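Local coordinates for SufC protein (Thermus thermophilus, PDB 2D2E) that probably binds and hydrolyses ATP as the cytoplasmic ABC-type ATPase of the Suf system for iron-sulfur cluster assembly, at residues Ala231-Leu234 / Glu240-Lys243; Leu9-Ser12 / Thr17-Lys20; Thr96-Leu101 / Ala116-Lys121; Lys124-Glu127 / Asp132-Tyr135. All coordinates share one frame; numbering follows the deposited sequence. Where two conformers were deposited one is given.

Interaction 1: Ala231-Leu234 / Glu240-Lys243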
loop_
_atom_site.group_PDB
_atom_site.type_symbol
_atom_site.label_atom_id
_atom_site.label_comp_id
_atom_site.label_asym_id
_atom_site.label_seq_id
_atom_site.Cartn_x
_atom_site.Cartn_y
_atom_site.Cartn_z
ATOM N N ALA A 231 11.289 4.213 14.416
ATOM C CA ALA A 231 10.147 5.091 14.160
ATOM C C ALA A 231 9.798 5.854 15.433
ATOM O O ALA A 231 9.429 7.019 15.387
ATOM C CB ALA A 231 8.933 4.270 13.702
ATOM N N LEU A 232 9.913 5.189 16.577
ATOM C CA LEU A 232 9.608 5.832 17.847
ATOM C C LEU A 232 10.538 7.001 18.129
ATOM O O LEU A 232 10.093 8.091 18.521
ATOM C CB LEU A 232 9.702 4.806 18.987
ATOM C CG LEU A 232 8.630 3.709 18.895
ATOM C CD1 LEU A 232 9.017 2.476 19.716
ATOM C CD2 LEU A 232 7.310 4.281 19.367
ATOM N N GLU A 233 11.831 6.787 17.927
ATOM C CA GLU A 233 12.787 7.848 18.194
ATOM C C GLU A 233 12.587 9.004 17.219
ATOM O O GLU A 233 12.704 10.158 17.592
ATOM C CB GLU A 233 14.222 7.319 18.145
ATOM C CG GLU A 233 15.206 8.342 18.731
ATOM C CD GLU A 233 16.538 7.748 19.145
ATOM O OE1 GLU A 233 17.293 8.460 19.850
ATOM O OE2 GLU A 233 16.833 6.589 18.772
ATOM N N LEU A 234 12.252 8.690 15.967
ATOM C CA LEU A 234 11.983 9.732 14.979
ATOM C C LEU A 234 10.781 10.561 15.406
ATOM O O LEU A 234 10.768 11.783 15.238
ATOM C CB LEU A 234 11.665 9.124 13.607
ATOM C CG LEU A 234 12.771 9.065 12.562
ATOM C CD1 LEU A 234 12.236 8.319 11.338
ATOM C CD2 LEU A 234 13.201 10.477 12.175
ATOM N N GLU A 240 14.909 16.152 11.575
ATOM C CA GLU A 240 16.178 16.883 11.574
ATOM C C GLU A 240 17.212 16.161 12.411
ATOM O O GLU A 240 18.398 16.163 12.083
ATOM C CB GLU A 240 15.990 18.308 12.097
ATOM C CG GLU A 240 15.103 19.155 11.203
ATOM C CD GLU A 240 15.658 19.276 9.794
ATOM O OE1 GLU A 240 14.858 19.466 8.849
ATOM O OE2 GLU A 240 16.897 19.190 9.634
ATOM N N TRP A 241 16.759 15.553 13.499
ATOM C CA TRP A 241 17.653 14.805 14.367
ATOM C C TRP A 241 18.312 13.674 13.589
ATOM O O TRP A 241 19.529 13.491 13.647
ATOM C CB TRP A 241 16.891 14.217 15.555
ATOM C CG TRP A 241 17.567 13.011 16.136
ATOM C CD1 TRP A 241 18.696 12.992 16.903
ATOM C CD2 TRP A 241 17.208 11.637 15.918
ATOM N NE1 TRP A 241 19.066 11.697 17.176
ATOM C CE2 TRP A 241 18.169 10.844 16.582
ATOM C CE3 TRP A 241 16.164 11.001 15.225
ATOM C CZ2 TRP A 241 18.127 9.445 16.574
ATOM C CZ3 TRP A 241 16.118 9.609 15.214
ATOM C CH2 TRP A 241 17.097 8.845 15.889
ATOM N N LEU A 242 17.503 12.907 12.862
ATOM C CA LEU A 242 18.032 11.792 12.093
ATOM C C LEU A 242 18.957 12.225 10.964
ATOM O O LEU A 242 19.966 11.565 10.697
ATOM C CB LEU A 242 16.890 10.939 11.529
ATOM C CG LEU A 242 17.323 9.694 10.748
ATOM C CD1 LEU A 242 18.096 8.727 11.635
ATOM C CD2 LEU A 242 16.073 9.015 10.201
ATOM N N LYS A 243 18.624 13.328 10.304
ATOM C CA LYS A 243 19.453 13.817 9.214
ATOM C C LYS A 243 20.882 13.996 9.721
ATOM O O LYS A 243 21.839 13.660 9.023
ATOM C CB LYS A 243 18.918 15.153 8.680
ATOM C CG LYS A 243 19.793 15.781 7.596
ATOM C CD LYS A 243 19.481 17.260 7.380
ATOM C CE LYS A 243 18.139 17.470 6.705
ATOM N NZ LYS A 243 17.938 18.907 6.335
#
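Leu-234 and Leu-242 mark the nearest backbone approach, 7.0 Å between their CA atoms, of two short consecutive helices, 228-237 and 239-244, joined by a tight turn at the C-terminal end of the ABC ATPase chain. No hydrogen bond crosses between the segments; the contact is made mostly by side chains. The larger share falls to Trp-241, whose six-membered ring receives Glu-233 over one face. With CG anti to the backbone N (chi1 -167°) and the rest of the chain extended, Glu-233 crosses the indole at about a right angle, and its CG makes a CH-pi contact 3.9 Å from the ring centroid. The carboxylate follows, its plane turned only 24° from that of the ring, with Glu-233 CD 3.5 Å from Trp-241 CZ2. The charge of this group is met by Lys-237, which pairs with Glu-233 OE1 and also makes a cation-pi contact with Trp-241, so that one lysine engages both the glutamate and the indole. Beneath this partly exposed layer the leucines meet at a slant: Leu-234 CD2 lies 3.8 Å from Leu-242 CB and equally near Leu-242 CD2. Both rest on Val-216 of strand 213-218, seating the helix pair on the mixed sheet. The same methyl joins the two layers, since Leu-234 CD2 also comes within 4.3 Å of Trp-241 CE3.

Interaction 2: Leu9-Ser12 / Thr17-Lys20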
loop_
_atom_site.group_PDB
_atom_site.type_symbol
_atom_site.label_atom_id
_atom_site.label_comp_id
_atom_site.label_asym_id
_atom_site.label_seq_id
_atom_site.Cartn_x
_atom_site.Cartn_y
_atom_site.Cartn_z
ATOM N N LEU A 9 17.079 2.151 -7.684
ATOM C CA LEU A 9 16.116 2.906 -8.462
ATOM C C LEU A 9 16.373 4.402 -8.547
ATOM O O LEU A 9 16.500 5.070 -7.528
ATOM C CB LEU A 9 14.706 2.670 -7.900
ATOM C CG LEU A 9 13.563 3.251 -8.721
ATOM C CD1 LEU A 9 13.472 2.508 -10.060
ATOM C CD2 LEU A 9 12.255 3.105 -7.960
ATOM N N TRP A 10 16.464 4.905 -9.773
ATOM C CA TRP A 10 16.656 6.326 -10.023
ATOM C C TRP A 10 15.493 6.773 -10.871
ATOM O O TRP A 10 15.161 6.125 -11.869
ATOM C CB TRP A 10 17.984 6.582 -10.761
ATOM C CG TRP A 10 19.173 6.222 -9.962
ATOM C CD1 TRP A 10 19.648 4.963 -9.715
ATOM C CD2 TRP A 10 20.023 7.121 -9.248
ATOM N NE1 TRP A 10 20.729 5.024 -8.884
ATOM C CE2 TRP A 10 20.983 6.337 -8.575
ATOM C CE3 TRP A 10 20.060 8.521 -9.099
ATOM C CZ2 TRP A 10 21.980 6.897 -7.775
ATOM C CZ3 TRP A 10 21.050 9.076 -8.301
ATOM C CH2 TRP A 10 21.993 8.268 -7.645
ATOM N N ALA A 11 14.848 7.873 -10.496
ATOM C CA ALA A 11 13.696 8.334 -11.249
ATOM C C ALA A 11 13.585 9.849 -11.201
ATOM O O ALA A 11 14.104 10.491 -10.290
ATOM C CB ALA A 11 12.424 7.705 -10.689
ATOM N N SER A 12 12.925 10.407 -12.205
ATOM C CA SER A 12 12.735 11.848 -12.278
ATOM C C SER A 12 11.321 12.195 -12.737
ATOM O O SER A 12 10.590 11.329 -13.204
ATOM C CB SER A 12 13.788 12.460 -13.215
ATOM O OG SER A 12 14.056 11.619 -14.319
ATOM N N THR A 17 15.484 14.992 -10.958
ATOM C CA THR A 17 15.702 13.706 -10.285
ATOM C C THR A 17 15.160 13.710 -8.863
ATOM O O THR A 17 15.607 14.502 -8.020
ATOM C CB THR A 17 17.198 13.346 -10.221
ATOM O OG1 THR A 17 17.753 13.368 -11.540
ATOM C CG2 THR A 17 17.386 11.946 -9.642
ATOM N N ILE A 18 14.195 12.833 -8.592
ATOM C CA ILE A 18 13.625 12.761 -7.256
ATOM C C ILE A 18 14.075 11.520 -6.489
ATOM O O ILE A 18 14.323 11.607 -5.289
ATOM C CB ILE A 18 12.070 12.842 -7.270
ATOM C CG1 ILE A 18 11.466 11.636 -7.992
ATOM C CG2 ILE A 18 11.630 14.155 -7.916
ATOM C CD1 ILE A 18 11.581 11.677 -9.479
ATOM N N LEU A 19 14.183 10.371 -7.158
ATOM C CA LEU A 19 14.664 9.160 -6.473
ATOM C C LEU A 19 16.125 8.969 -6.862
ATOM O O LEU A 19 16.478 8.951 -8.053
ATOM C CB LEU A 19 13.847 7.918 -6.825
ATOM C CG LEU A 19 12.363 7.941 -6.442
ATOM C CD1 LEU A 19 11.746 6.558 -6.690
ATOM C CD2 LEU A 19 12.213 8.344 -4.969
ATOM N N LYS A 20 16.968 8.851 -5.846
ATOM C CA LYS A 20 18.402 8.767 -6.057
ATOM C C LYS A 20 19.054 7.498 -5.562
ATOM O O LYS A 20 19.921 7.540 -4.695
ATOM C CB LYS A 20 19.051 10.003 -5.413
ATOM C CG LYS A 20 18.581 11.319 -6.047
ATOM C CD LYS A 20 19.017 12.545 -5.238
ATOM C CE LYS A 20 18.568 13.820 -5.930
ATOM N NZ LYS A 20 18.779 15.020 -5.061
#
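Trp-10 lays its indole over the backbone of Lys-20, the two side chains crossing at about a right angle. Lys-20 C sits 3.5 Å above the ring plane, toward the rim, while Trp-10 CE3 reaches to 3.5 Å from Lys-20 CA and Trp-10 CZ3 to 3.6 Å from Lys-20 CB. The indole gets there because its CG stands anti to the carbonyl carbon (chi1 -65°), swinging the ring across to the neighbouring strand. Thr-17 CG2 approaches the ring edge, near its plane, and NE1 is held by Asp-8, which fixes the rotation of the indole. Were this indole cut back to an alanine, the Lys-20 backbone would probably lose its aromatic cover and Asp-8 its N-H partner. On the same face of the sheet Ser-12 CB packs on Thr-17 CA, its OG bonded to Glu-58. The other face is apolar: Leu-9 CD2 meets Leu-19 CD1 at 3.7 Å, Ala-11 CB lies beside Leu-19 CB, and Ile-48 of helix 42-50 packs against Ala-11 and Leu-19. Between the strands Ala-11 N bonds to Leu-19 O (3.1 Å), whereas Ala-11 O is gripped twice, by Leu-19 N (3.1 Å) and by Ile-18 N (2.9 Å), the latter in the carbonyl plane. Two residues facing one make a classic beta bulge, here in the hairpin of strands 3-13 and 16-27 in the antiparallel beta subdomain of ABC ATPases, where Leu-19 packs next to the P-loop, whose residues bind ADP in another structure of this protein, though none is bound here.

Interaction 3: Thr96-Leu101 / Ala116-Lys121; sequences TIANFL and AEFWTK
Phe-118 brings its CZ to 3.1 Å from the carbonyl O of Ala-98, an oblique approach, and to 4.3 Å from Ala-98 CB. Leu-101 adds its CB at the edge of the same ring, in plane, 3.9 Å from Phe-118 CE1. Trp-119 reaches Ala-98 from farther along, its CH2 lying 4.3 Å from Ala-98 CB. The two aromatics brace each other: Phe-118 CE2 stands 3.9 Å above the Trp-119 plane, over the ring centre. Helices 97-109 and 115-129, which carry these residues, belong to the helical subdomain of the ABC ATPase fold. The axes of segments 97-101 and 116-121 pass 11.4 Å apart at 113°, a distance Phe-118 spans with CG anti to the backbone N (chi1 174°). A serine replacing this phenylalanine would probably open a gap between the helices, with Ala-98 and Leu-101 each losing an apolar partner. Farther out, Thr-96 caps the first helix as its N-cap residue, OG1 accepting from Asn-99 N at 3.1 Å. The second helix is pinned along its flank by a salt bridge of Lys-121 NZ to Glu-117 OE2 (2.7 Å), which uses the anti lone pair of that oxygen, while Glu-117 OE1 pairs with Arg-111. Trp-119 NE1 is hydrogen-bonded to a glycerol, probably from the crystallisation liquor.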
loop_
_atom_site.group_PDB
_atom_site.type_symbol
_atom_site.label_atom_id
_atom_site.label_comp_id
_atom_site.label_asym_id
_atom_site.label_seq_id
_atom_site.Cartn_x
_atom_site.Cartn_y
_atom_site.Cartn_z
ATOM N N THR A 96 -23.844 0.049 -5.167
ATOM C CA THR A 96 -23.577 -0.500 -3.842
ATOM C C THR A 96 -22.118 -0.946 -3.724
ATOM O O THR A 96 -21.466 -1.269 -4.716
ATOM C CB THR A 96 -24.444 -1.721 -3.557
ATOM O OG1 THR A 96 -24.195 -2.723 -4.558
ATOM C CG2 THR A 96 -25.932 -1.341 -3.574
ATOM N N ILE A 97 -21.606 -0.942 -2.503
ATOM C CA ILE A 97 -20.245 -1.415 -2.282
ATOM C C ILE A 97 -20.146 -2.875 -2.740
ATOM O O ILE A 97 -19.133 -3.284 -3.320
ATOM C CB ILE A 97 -19.862 -1.276 -0.784
ATOM C CG1 ILE A 97 -19.710 0.211 -0.454
ATOM C CG2 ILE A 97 -18.567 -1.995 -0.480
ATOM C CD1 ILE A 97 -19.480 0.501 0.993
ATOM N N ALA A 98 -21.196 -3.667 -2.516
ATOM C CA ALA A 98 -21.156 -5.065 -2.945
ATOM C C ALA A 98 -20.946 -5.186 -4.464
ATOM O O ALA A 98 -20.083 -5.951 -4.919
ATOM C CB ALA A 98 -22.445 -5.800 -2.522
ATOM N N ASN A 99 -21.727 -4.440 -5.249
ATOM C CA ASN A 99 -21.590 -4.487 -6.712
ATOM C C ASN A 99 -20.194 -4.028 -7.140
ATOM O O ASN A 99 -19.598 -4.582 -8.060
ATOM C CB ASN A 99 -22.612 -3.564 -7.393
ATOM C CG ASN A 99 -23.969 -4.216 -7.588
ATOM O OD1 ASN A 99 -24.989 -3.529 -7.723
ATOM N ND2 ASN A 99 -23.990 -5.528 -7.619
ATOM N N PHE A 100 -19.698 -2.979 -6.492
ATOM C CA PHE A 100 -18.386 -2.448 -6.815
ATOM C C PHE A 100 -17.299 -3.469 -6.523
ATOM O O PHE A 100 -16.361 -3.638 -7.310
ATOM C CB PHE A 100 -18.117 -1.174 -6.019
ATOM C CG PHE A 100 -16.781 -0.567 -6.304
ATOM C CD1 PHE A 100 -16.498 -0.057 -7.565
ATOM C CD2 PHE A 100 -15.787 -0.550 -5.332
ATOM C CE1 PHE A 100 -15.239 0.463 -7.858
ATOM C CE2 PHE A 100 -14.525 -0.030 -5.618
ATOM C CZ PHE A 100 -14.255 0.473 -6.878
ATOM N N LEU A 101 -17.421 -4.159 -5.393
ATOM C CA LEU A 101 -16.425 -5.156 -5.034
ATOM C C LEU A 101 -16.423 -6.315 -6.019
ATOM O O LEU A 101 -15.367 -6.866 -6.342
ATOM C CB LEU A 101 -16.674 -5.681 -3.618
ATOM C CG LEU A 101 -15.578 -5.388 -2.590
ATOM C CD1 LEU A 101 -14.262 -6.002 -3.055
ATOM C CD2 LEU A 101 -15.426 -3.896 -2.411
ATOM N N ALA A 116 -22.014 -17.248 -5.409
ATOM C CA ALA A 116 -21.482 -18.091 -4.347
ATOM C C ALA A 116 -20.031 -17.767 -3.994
ATOM O O ALA A 116 -19.679 -17.589 -2.827
ATOM C CB ALA A 116 -21.617 -19.569 -4.718
ATOM N N GLU A 117 -19.187 -17.680 -5.014
ATOM C CA GLU A 117 -17.785 -17.372 -4.781
ATOM C C GLU A 117 -17.666 -15.971 -4.197
ATOM O O GLU A 117 -16.917 -15.735 -3.237
ATOM C CB GLU A 117 -16.992 -17.428 -6.100
ATOM C CG GLU A 117 -15.506 -17.150 -5.917
ATOM C CD GLU A 117 -14.732 -17.087 -7.233
ATOM O OE1 GLU A 117 -15.323 -17.382 -8.287
ATOM O OE2 GLU A 117 -13.526 -16.742 -7.205
ATOM N N PHE A 118 -18.413 -15.039 -4.776
ATOM C CA PHE A 118 -18.345 -13.664 -4.314
ATOM C C PHE A 118 -18.729 -13.554 -2.849
ATOM O O PHE A 118 -17.965 -13.028 -2.039
ATOM C CB PHE A 118 -19.280 -12.758 -5.123
ATOM C CG PHE A 118 -19.353 -11.353 -4.591
ATOM C CD1 PHE A 118 -18.299 -10.475 -4.784
ATOM C CD2 PHE A 118 -20.478 -10.913 -3.895
ATOM C CE1 PHE A 118 -18.350 -9.168 -4.291
ATOM C CE2 PHE A 118 -20.542 -9.608 -3.394
ATOM C CZ PHE A 118 -19.463 -8.729 -3.601
ATOM N N TRP A 119 -19.905 -14.063 -2.493
ATOM C CA TRP A 119 -20.324 -13.922 -1.103
ATOM C C TRP A 119 -19.520 -14.730 -0.104
ATOM O O TRP A 119 -19.385 -14.331 1.060
ATOM C CB TRP A 119 -21.827 -14.217 -0.963
ATOM C CG TRP A 119 -22.668 -13.067 -1.443
ATOM C CD1 TRP A 119 -23.382 -12.988 -2.612
ATOM C CD2 TRP A 119 -22.832 -11.811 -0.788
ATOM N NE1 TRP A 119 -23.978 -11.752 -2.718
ATOM C CE2 TRP A 119 -23.658 -11.011 -1.611
ATOM C CE3 TRP A 119 -22.360 -11.278 0.419
ATOM C CZ2 TRP A 119 -24.022 -9.708 -1.262
ATOM C CZ3 TRP A 119 -22.724 -9.985 0.762
ATOM C CH2 TRP A 119 -23.551 -9.216 -0.077
ATOM N N THR A 120 -18.961 -15.847 -0.542
ATOM C CA THR A 120 -18.159 -16.651 0.366
ATOM C C THR A 120 -16.901 -15.863 0.718
ATOM O O THR A 120 -16.507 -15.789 1.886
ATOM C CB THR A 120 -17.815 -18.006 -0.279
ATOM O OG1 THR A 120 -19.032 -18.760 -0.419
ATOM C CG2 THR A 120 -16.832 -18.789 0.578
ATOM N N LYS A 121 -16.303 -15.229 -0.286
ATOM C CA LYS A 121 -15.094 -14.432 -0.067
ATOM C C LYS A 121 -15.377 -13.164 0.726
ATOM O O LYS A 121 -14.585 -12.767 1.602
ATOM C CB LYS A 121 -14.454 -14.090 -1.414
ATOM C CG LYS A 121 -13.776 -15.298 -2.049
ATOM C CD LYS A 121 -13.142 -14.944 -3.385
ATOM C CE LYS A 121 -12.361 -16.119 -3.938
ATOM N NZ LYS A 121 -11.812 -15.792 -5.277
#

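Interaction 4: Lys124-Glu127 / Asp132-Tyr135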
loop_
_atom_site.group_PDB
_atom_site.type_symbol
_atom_site.label_atom_id
_atom_site.label_comp_id
_atom_site.label_asym_id
_atom_site.label_seq_id
_atom_site.Cartn_x
_atom_site.Cartn_y
_atom_site.Cartn_z
ATOM N N LYS A 124 -15.927 -14.032 4.416
ATOM C CA LYS A 124 -14.673 -14.290 5.141
ATOM C C LYS A 124 -13.975 -12.972 5.465
ATOM O O LYS A 124 -13.477 -12.779 6.581
ATOM C CB LYS A 124 -13.751 -15.189 4.321
ATOM N N ALA A 125 -13.961 -12.051 4.503
ATOM C CA ALA A 125 -13.324 -10.756 4.723
ATOM C C ALA A 125 -14.020 -10.000 5.848
ATOM O O ALA A 125 -13.368 -9.417 6.711
ATOM C CB ALA A 125 -13.340 -9.930 3.434
ATOM N N LEU A 126 -15.351 -10.009 5.848
ATOM C CA LEU A 126 -16.091 -9.317 6.900
ATOM C C LEU A 126 -15.779 -9.911 8.273
ATOM O O LEU A 126 -15.672 -9.186 9.252
ATOM C CB LEU A 126 -17.594 -9.397 6.636
ATOM C CG LEU A 126 -18.098 -8.617 5.420
ATOM C CD1 LEU A 126 -19.569 -8.953 5.188
ATOM C CD2 LEU A 126 -17.885 -7.124 5.613
ATOM N N GLU A 127 -15.633 -11.230 8.342
ATOM C CA GLU A 127 -15.316 -11.886 9.613
ATOM C C GLU A 127 -13.947 -11.428 10.128
ATOM O O GLU A 127 -13.780 -11.109 11.308
ATOM C CB GLU A 127 -15.289 -13.397 9.431
ATOM C CG GLU A 127 -16.654 -14.026 9.273
ATOM C CD GLU A 127 -16.565 -15.500 8.911
ATOM O OE1 GLU A 127 -15.607 -16.168 9.355
ATOM O OE2 GLU A 127 -17.461 -15.990 8.193
ATOM N N ASP A 132 -20.000 -5.600 9.766
ATOM C CA ASP A 132 -21.338 -6.136 9.497
ATOM C C ASP A 132 -21.647 -6.171 8.009
ATOM O O ASP A 132 -21.305 -5.247 7.277
ATOM C CB ASP A 132 -22.410 -5.300 10.203
ATOM C CG ASP A 132 -23.826 -5.858 9.997
ATOM O OD1 ASP A 132 -24.350 -5.791 8.867
ATOM O OD2 ASP A 132 -24.413 -6.377 10.970
ATOM N N GLU A 133 -22.299 -7.242 7.568
ATOM C CA GLU A 133 -22.657 -7.389 6.159
ATOM C C GLU A 133 -23.494 -6.225 5.610
ATOM O O GLU A 133 -23.497 -5.979 4.407
ATOM C CB GLU A 133 -23.392 -8.720 5.958
ATOM C CG GLU A 133 -23.277 -9.275 4.549
ATOM C CD GLU A 133 -23.671 -10.739 4.456
ATOM O OE1 GLU A 133 -23.034 -11.572 5.134
ATOM O OE2 GLU A 133 -24.620 -11.050 3.708
ATOM N N SER A 134 -24.200 -5.511 6.485
ATOM C CA SER A 134 -25.013 -4.369 6.073
ATOM C C SER A 134 -24.174 -3.274 5.397
ATOM O O SER A 134 -24.691 -2.484 4.605
ATOM C CB SER A 134 -25.751 -3.781 7.287
ATOM O OG SER A 134 -24.844 -3.325 8.280
ATOM N N TYR A 135 -22.880 -3.233 5.708
ATOM C CA TYR A 135 -21.972 -2.250 5.112
ATOM C C TYR A 135 -21.959 -2.328 3.579
ATOM O O TYR A 135 -21.854 -1.306 2.892
ATOM C CB TYR A 135 -20.553 -2.473 5.650
ATOM C CG TYR A 135 -19.486 -1.691 4.917
ATOM C CD1 TYR A 135 -19.340 -0.312 5.108
ATOM C CD2 TYR A 135 -18.648 -2.324 3.997
ATOM C CE1 TYR A 135 -18.373 0.407 4.395
ATOM C CE2 TYR A 135 -17.711 -1.613 3.287
ATOM C CZ TYR A 135 -17.563 -0.267 3.481
ATOM O OH TYR A 135 -16.577 0.381 2.759
#
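Leu-126, on the inner side of helix 115-129, presses its branched end against Glu-133 and Asp-132, where the chain, after leaving this helix, bends back over it. Its CB heads for the returning segment, and CG stands anti to the carbonyl carbon (chi1 -68°), which carries the fork toward the turn. At the tip the branches part. CD1 does most of the touching, 3.6 Å from Glu-133 CA, 3.9 Å from Glu-133 CB and 3.8 Å from Glu-133 CG, and thus settles in the bend between backbone and side chain of the glutamate. CD2 comes more loosely to 4.2 Å from the carbonyl O of Asp-132. Trp-131 and Leu-136 add to the apolar surroundings of this buried side chain. Glu-133 crosses the leucine at about a right angle and meets it with its aliphatic part, CB and CG, while OE1 makes a salt bridge with Lys-123 of the same helix. The segment it sits on is a short 3-10 turn, with Tyr-135 N bonded to Asp-132 O at 3.0 Å. An Asx turn opens it: Asp-132 OD1 accepts from Ser-134 N, in a bond modelled doubtfully short, and takes the Ser-134 hydroxyl at 2.6 Å from above the carboxylate plane. Polar bonds thus shape the turn from within, while across the contact there is no hydrogen bond at all; the leucine holds the returning chain through van der Waals packing, and a charged tie to the same helix, at Lys-123, lies beside it.

In the fold
From the N terminus, interaction 2 comes first and closes the hairpin of strands 3-13 and 16-27 in the antiparallel beta subdomain. Interaction 3 then spans the link between helices 97-109 and 115-129, and interaction 4 folds the chain leaving the latter back onto it. These two share helix 115-129, have centres about 10 Å apart and touch, Ile-97 packing on Tyr-135 and Trp-119 on Glu-133, so together they consolidate the helical subdomain. Interaction 1 closes the last turn, setting the C-terminal helices against the mixed sheet. All four follow in series, none nested or crossed; interactions 1 and 3 have centres about 43 Å apart, on opposite sides of the chain's centre.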